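Local structure of sporozoite surface protein 2 (Plasmodium vivax, 4HQL) at residues L23-S28 against L60-F65; L128-T133 against A158-G163. The protein probably acts as a sporozoite surface adhesin in gliding motility and host-cell invasion, and binds a divalent metal ion through its von Willebrand factor type A domain. The protein carries 4 engineered substitutions. One frame throughout, in Å; residues are numbered along the deposited sequence.

Interaction 1 (L23-S28 against L60-F65); sequences LLVDGS and LYMNLF. With MG (magnesium ion), chain E.
Phe65 holds CG between its backbone N and carbonyl carbon (chi1 64°), which swings the ring across to strand 23-26, where Asp26 lies over it with its carboxylate carbon turned away from its own N (chi1 -168°). The evidence for a CH-pi contact is direct: Asp26 CA stands 3.7 Å from the centroid of the Phe65 ring and 17° off its normal. Asp26 CB adds a 3.6 Å contact with Phe65 CZ at the rim, while Leu24 reaches the edge of the same ring. Further back along the strands, the CD2 methyl of Leu24 meets the edge of the Tyr61 ring in its plane. The phenol beyond is engaged too, since Asn63 ND2 donates to Tyr61 OH at 2.9 Å. On the other face of the sheet Leu23 and Val25 pack against Leu60, Met62 and Leu64.

Backbone hydrogen bonds join the two parallel strands: Leu23 and Val25 bond through both their N and O atoms to Tyr61, Asn63 and Phe65, and the ladder continues past the end of strand 23-26 as Gly27 N donates to Phe65 O at 2.8 Å. Leu64 CD1 packs directly on the backbone of Gly27, 3.7 Å from its CA.

Asp26 to Ser28 form an Asx turn, in which Ser28 N donates to Asp26 OD1 at 2.9 Å. The Ser28 hydroxyl donates to the same oxygen, with OG and OD1 2.6 Å apart, on the syn side of the carboxylate. Ser28 OG also binds magnesium at 2.1 Å, with Ser30 and Thr103 among the other ligands, as in a metal ion-dependent adhesion site. Giving its hydrogen to Asp26 OD1 would leave a lone pair of Ser28 OG for the metal, and Asp26, whose OD2 appears to accept from a magnesium-bound water, may temper the ion's charge from the second shell.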
loop_
_atom_site.group_PDB
_atom_site.type_symbol
_atom_site.label_atom_id
_atom_site.label_comp_id
_atom_site.label_asym_id
_atom_site.label_seq_id
_atom_site.Cartn_x
_atom_site.Cartn_y
_atom_site.Cartn_z
ATOM N N LEU A 23 -6.883 2.050 6.599
ATOM C CA LEU A 23 -8.114 1.601 7.260
ATOM C C LEU A 23 -8.957 2.838 7.513
ATOM O O LEU A 23 -8.578 3.690 8.316
ATOM C CB LEU A 23 -7.799 0.896 8.592
ATOM C CG LEU A 23 -8.964 0.409 9.466
ATOM C CD1 LEU A 23 -9.910 -0.507 8.706
ATOM C CD2 LEU A 23 -8.444 -0.280 10.752
ATOM N N LEU A 24 -10.076 2.952 6.799
ATOM C CA LEU A 24 -10.956 4.113 6.925
ATOM C C LEU A 24 -12.220 3.682 7.648
ATOM O O LEU A 24 -12.975 2.836 7.165
ATOM C CB LEU A 24 -11.304 4.703 5.551
ATOM C CG LEU A 24 -10.168 4.816 4.537
ATOM C CD1 LEU A 24 -10.670 5.468 3.234
ATOM C CD2 LEU A 24 -8.982 5.582 5.121
ATOM N N VAL A 25 -12.425 4.239 8.830
ATOM C CA VAL A 25 -13.471 3.747 9.721
ATOM C C VAL A 25 -14.609 4.763 9.840
ATOM O O VAL A 25 -14.397 5.920 10.211
ATOM C CB VAL A 25 -12.912 3.372 11.111
ATOM C CG1 VAL A 25 -14.038 2.834 12.030
ATOM C CG2 VAL A 25 -11.806 2.318 10.955
ATOM N N ASP A 26 -15.806 4.328 9.475
ATOM C CA ASP A 26 -17.002 5.163 9.616
ATOM C C ASP A 26 -17.333 5.373 11.110
ATOM O O ASP A 26 -17.739 4.434 11.797
ATOM C CB ASP A 26 -18.162 4.461 8.924
ATOM C CG ASP A 26 -19.386 5.351 8.746
ATOM O OD1 ASP A 26 -19.594 6.285 9.547
ATOM O OD2 ASP A 26 -20.149 5.088 7.794
ATOM N N GLY A 27 -17.146 6.590 11.611
ATOM C CA GLY A 27 -17.509 6.895 12.990
ATOM C C GLY A 27 -18.709 7.834 13.074
ATOM O O GLY A 27 -18.859 8.580 14.037
ATOM N N SER A 28 -19.560 7.793 12.051
ATOM C CA SER A 28 -20.673 8.741 11.919
ATOM C C SER A 28 -21.889 8.320 12.748
ATOM O O SER A 28 -21.971 7.174 13.219
ATOM C CB SER A 28 -21.079 8.868 10.446
ATOM O OG SER A 28 -21.733 7.696 9.988
ATOM N N LEU A 60 0.286 0.277 8.695
ATOM C CA LEU A 60 -1.108 0.655 8.807
ATOM C C LEU A 60 -1.249 2.169 8.810
ATOM O O LEU A 60 -0.464 2.876 9.452
ATOM C CB LEU A 60 -1.682 0.084 10.105
ATOM C CG LEU A 60 -3.102 0.468 10.533
ATOM C CD1 LEU A 60 -4.113 -0.182 9.593
ATOM C CD2 LEU A 60 -3.349 0.040 12.001
ATOM N N TYR A 61 -2.248 2.660 8.092
ATOM C CA TYR A 61 -2.714 4.036 8.245
ATOM C C TYR A 61 -4.149 3.908 8.717
ATOM O O TYR A 61 -4.839 2.956 8.350
ATOM C CB TYR A 61 -2.667 4.781 6.897
ATOM C CG TYR A 61 -3.491 6.069 6.860
ATOM C CD1 TYR A 61 -4.834 6.045 6.491
ATOM C CD2 TYR A 61 -2.922 7.295 7.184
ATOM C CE1 TYR A 61 -5.593 7.212 6.450
ATOM C CE2 TYR A 61 -3.676 8.471 7.155
ATOM C CZ TYR A 61 -5.012 8.416 6.784
ATOM O OH TYR A 61 -5.772 9.562 6.738
ATOM N N MET A 62 -4.624 4.843 9.527
ATOM C CA MET A 62 -5.984 4.700 10.018
ATOM C C MET A 62 -6.652 6.048 10.153
ATOM O O MET A 62 -6.099 6.983 10.753
ATOM C CB MET A 62 -6.012 3.955 11.370
ATOM C CG MET A 62 -7.435 3.692 11.950
ATOM S SD MET A 62 -7.304 2.791 13.541
ATOM C CE MET A 62 -9.028 2.524 13.944
ATOM N N ASN A 63 -7.861 6.143 9.607
ATOM C CA ASN A 63 -8.611 7.386 9.683
ATOM C C ASN A 63 -9.997 7.085 10.205
ATOM O O ASN A 63 -10.582 6.051 9.872
ATOM C CB ASN A 63 -8.718 8.043 8.297
ATOM C CG ASN A 63 -9.168 9.490 8.369
ATOM O OD1 ASN A 63 -10.336 9.780 8.692
ATOM N ND2 ASN A 63 -8.247 10.417 8.070
ATOM N N LEU A 64 -10.521 7.992 11.020
ATOM C CA LEU A 64 -11.897 7.899 11.493
ATOM C C LEU A 64 -12.705 9.030 10.852
ATOM O O LEU A 64 -12.366 10.213 11.028
ATOM C CB LEU A 64 -11.918 8.057 13.002
ATOM C CG LEU A 64 -13.279 7.997 13.695
ATOM C CD1 LEU A 64 -13.909 6.599 13.587
ATOM C CD2 LEU A 64 -13.127 8.428 15.156
ATOM N N PHE A 65 -13.738 8.682 10.088
ATOM C CA PHE A 65 -14.518 9.714 9.395
ATOM C C PHE A 65 -15.939 9.847 9.910
ATOM O O PHE A 65 -16.663 8.865 10.047
ATOM C CB PHE A 65 -14.486 9.576 7.867
ATOM C CG PHE A 65 -15.111 8.308 7.325
ATOM C CD1 PHE A 65 -14.356 7.139 7.202
ATOM C CD2 PHE A 65 -16.431 8.304 6.881
ATOM C CE1 PHE A 65 -14.921 5.989 6.667
ATOM C CE2 PHE A 65 -17.016 7.151 6.339
ATOM C CZ PHE A 65 -16.250 5.993 6.225
HETATM MG MG MG E . -23.259 7.854 8.557
HETATM O O HOH W 1 -22.406 6.234 7.498
HETATM O O HOH W 2 -24.183 9.242 9.741
HETATM O O HOH W 3 -24.752 8.140 7.134
#

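Interaction 2 (L128-T133 against A158-G163); sequences LVILMT and AVIGIG
Met132 reaches Ile162 with its middle rather than its tip. Its CB lies near the carbonyl oxygen of Ile160. CG, anti to the backbone N (chi1 -172°), meets two neighbours: it is 3.6 Å from Ile162 CG2 and 3.7 Å from Ile162 CD1, and 4.1 Å from Ile160 CB. The Met132 and Ile162 side chains cross at about a right angle. SD touches Ile162 CG2 more loosely, at 4.2 Å, and there the chain bends (chi3 -55°), taking CE to Leu23 of the adjoining strand.

Five backbone hydrogen bonds tie strand 128-133 to 158-162. Their parallel register pairs Ile130 with Ala158 and Met132 with Ile160, as expected for the two strands of a beta-alpha-beta unit whose crossover runs through helix 140-151 in this von Willebrand factor A fold. Helix 33-49 covers the Met132 and Ile160 side of the sheet, and helix 192-203 lies against Ile130 and Ala158. On that face the Ile130 and Ile160 side chains lie side by side, pointing the same way, with Ile130 CG2 3.9 Å from Ile160 CG1. The reverse face carries Leu131 and Val159, with helix 168-175 packed on both.

The last rung departs from the pattern: Ile162 N reaches Thr133 O at 3.1 Å from well above the carbonyl plane (63° out of it), just after strand 158-161 has ended.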
loop_
_atom_site.group_PDB
_atom_site.type_symbol
_atom_site.label_atom_id
_atom_site.label_comp_id
_atom_site.label_asym_id
_atom_site.label_seq_id
_atom_site.Cartn_x
_atom_site.Cartn_y
_atom_site.Cartn_z
ATOM N N LEU A 128 -3.583 -0.704 -0.292
ATOM C CA LEU A 128 -4.813 -1.391 0.049
ATOM C C LEU A 128 -5.683 -0.530 0.966
ATOM O O LEU A 128 -5.264 -0.127 2.057
ATOM C CB LEU A 128 -4.521 -2.741 0.713
ATOM C CG LEU A 128 -5.745 -3.437 1.322
ATOM C CD1 LEU A 128 -6.792 -3.773 0.268
ATOM C CD2 LEU A 128 -5.345 -4.696 2.095
ATOM N N VAL A 129 -6.888 -0.231 0.500
ATOM C CA VAL A 129 -7.844 0.505 1.311
ATOM C C VAL A 129 -8.850 -0.475 1.891
ATOM O O VAL A 129 -9.408 -1.305 1.167
ATOM C CB VAL A 129 -8.591 1.587 0.488
ATOM C CG1 VAL A 129 -9.688 2.239 1.342
ATOM C CG2 VAL A 129 -7.615 2.633 -0.008
ATOM N N ILE A 130 -9.060 -0.403 3.197
ATOM C CA ILE A 130 -10.169 -1.119 3.807
ATOM C C ILE A 130 -11.189 -0.088 4.273
ATOM O O ILE A 130 -10.910 0.692 5.178
ATOM C CB ILE A 130 -9.715 -1.991 4.994
ATOM C CG1 ILE A 130 -8.745 -3.093 4.525
ATOM C CG2 ILE A 130 -10.925 -2.596 5.699
ATOM C CD1 ILE A 130 -8.291 -4.016 5.650
ATOM N N LEU A 131 -12.352 -0.066 3.626
ATOM C CA LEU A 131 -13.392 0.919 3.929
ATOM C C LEU A 131 -14.448 0.245 4.797
ATOM O O LEU A 131 -15.141 -0.681 4.367
ATOM C CB LEU A 131 -14.028 1.464 2.644
ATOM C CG LEU A 131 -15.163 2.493 2.807
ATOM C CD1 LEU A 131 -14.695 3.775 3.478
ATOM C CD2 LEU A 131 -15.772 2.826 1.464
ATOM N N MET A 132 -14.557 0.697 6.032
ATOM C CA MET A 132 -15.438 0.030 6.977
ATOM C C MET A 132 -16.602 0.987 7.176
ATOM O O MET A 132 -16.420 2.057 7.741
ATOM C CB MET A 132 -14.664 -0.228 8.286
ATOM C CG MET A 132 -15.360 -1.091 9.326
ATOM S SD MET A 132 -14.290 -1.514 10.757
ATOM C CE MET A 132 -12.902 -2.238 9.939
ATOM N N THR A 133 -17.789 0.627 6.702
ATOM C CA THR A 133 -18.870 1.611 6.656
ATOM C C THR A 133 -20.262 0.981 6.570
ATOM O O THR A 133 -20.397 -0.186 6.209
ATOM C CB THR A 133 -18.651 2.589 5.455
ATOM O OG1 THR A 133 -19.691 3.569 5.426
ATOM C CG2 THR A 133 -18.642 1.830 4.115
ATOM N N ALA A 158 -11.217 -2.942 -0.315
ATOM C CA ALA A 158 -12.111 -3.921 0.285
ATOM C C ALA A 158 -13.091 -3.193 1.175
ATOM O O ALA A 158 -12.730 -2.234 1.861
ATOM C CB ALA A 158 -11.334 -4.959 1.102
ATOM N N VAL A 159 -14.334 -3.651 1.182
ATOM C CA VAL A 159 -15.343 -3.017 2.019
ATOM C C VAL A 159 -15.799 -3.960 3.121
ATOM O O VAL A 159 -16.091 -5.137 2.866
ATOM C CB VAL A 159 -16.548 -2.509 1.158
ATOM C CG1 VAL A 159 -17.589 -1.796 2.020
ATOM C CG2 VAL A 159 -16.043 -1.549 0.099
ATOM N N ILE A 160 -15.831 -3.441 4.347
ATOM C CA ILE A 160 -16.389 -4.166 5.482
ATOM C C ILE A 160 -17.654 -3.438 5.921
ATOM O O ILE A 160 -17.597 -2.261 6.306
ATOM C CB ILE A 160 -15.416 -4.222 6.685
ATOM C CG1 ILE A 160 -14.078 -4.840 6.284
ATOM C CG2 ILE A 160 -16.026 -5.027 7.845
ATOM C CD1 ILE A 160 -14.220 -6.195 5.688
ATOM N N GLY A 161 -18.791 -4.119 5.851
ATOM C CA GLY A 161 -20.032 -3.510 6.295
ATOM C C GLY A 161 -20.131 -3.503 7.811
ATOM O O GLY A 161 -19.971 -4.550 8.431
ATOM N N ILE A 162 -20.360 -2.328 8.401
ATOM C CA ILE A 162 -20.666 -2.200 9.837
ATOM C C ILE A 162 -21.866 -1.264 10.046
ATOM O O ILE A 162 -22.306 -0.612 9.103
ATOM C CB ILE A 162 -19.483 -1.607 10.623
ATOM C CG1 ILE A 162 -19.044 -0.277 9.982
ATOM C CG2 ILE A 162 -18.316 -2.612 10.695
ATOM C CD1 ILE A 162 -18.217 0.620 10.886
ATOM N N GLY A 163 -22.378 -1.189 11.278
ATOM C CA GLY A 163 -23.465 -0.282 11.611
ATOM C C GLY A 163 -24.803 -0.978 11.743
ATOM O O GLY A 163 -24.974 -2.094 11.259
#

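In the fold
Interactions 1 and 2 belong to one mixed sheet of the von Willebrand factor A domain and follow one another along the chain, the first closing before the second opens. Their centres lie about 9 Å apart because strands 19-26 and 126-133 are neighbours: the order 58-65, 19-26, 126-133, 156-161 makes the two contacts adjacent parts of a single parallel array. Leu24 O and Met132 N, 2.9 Å apart, probably hydrogen-bond across the seam. At the C-terminal ends of these strands Thr133 OG1 meets Asp26 OD2 at 2.8 Å, so interaction 2 reaches the second shell of the magnesium site that begins in interaction 1.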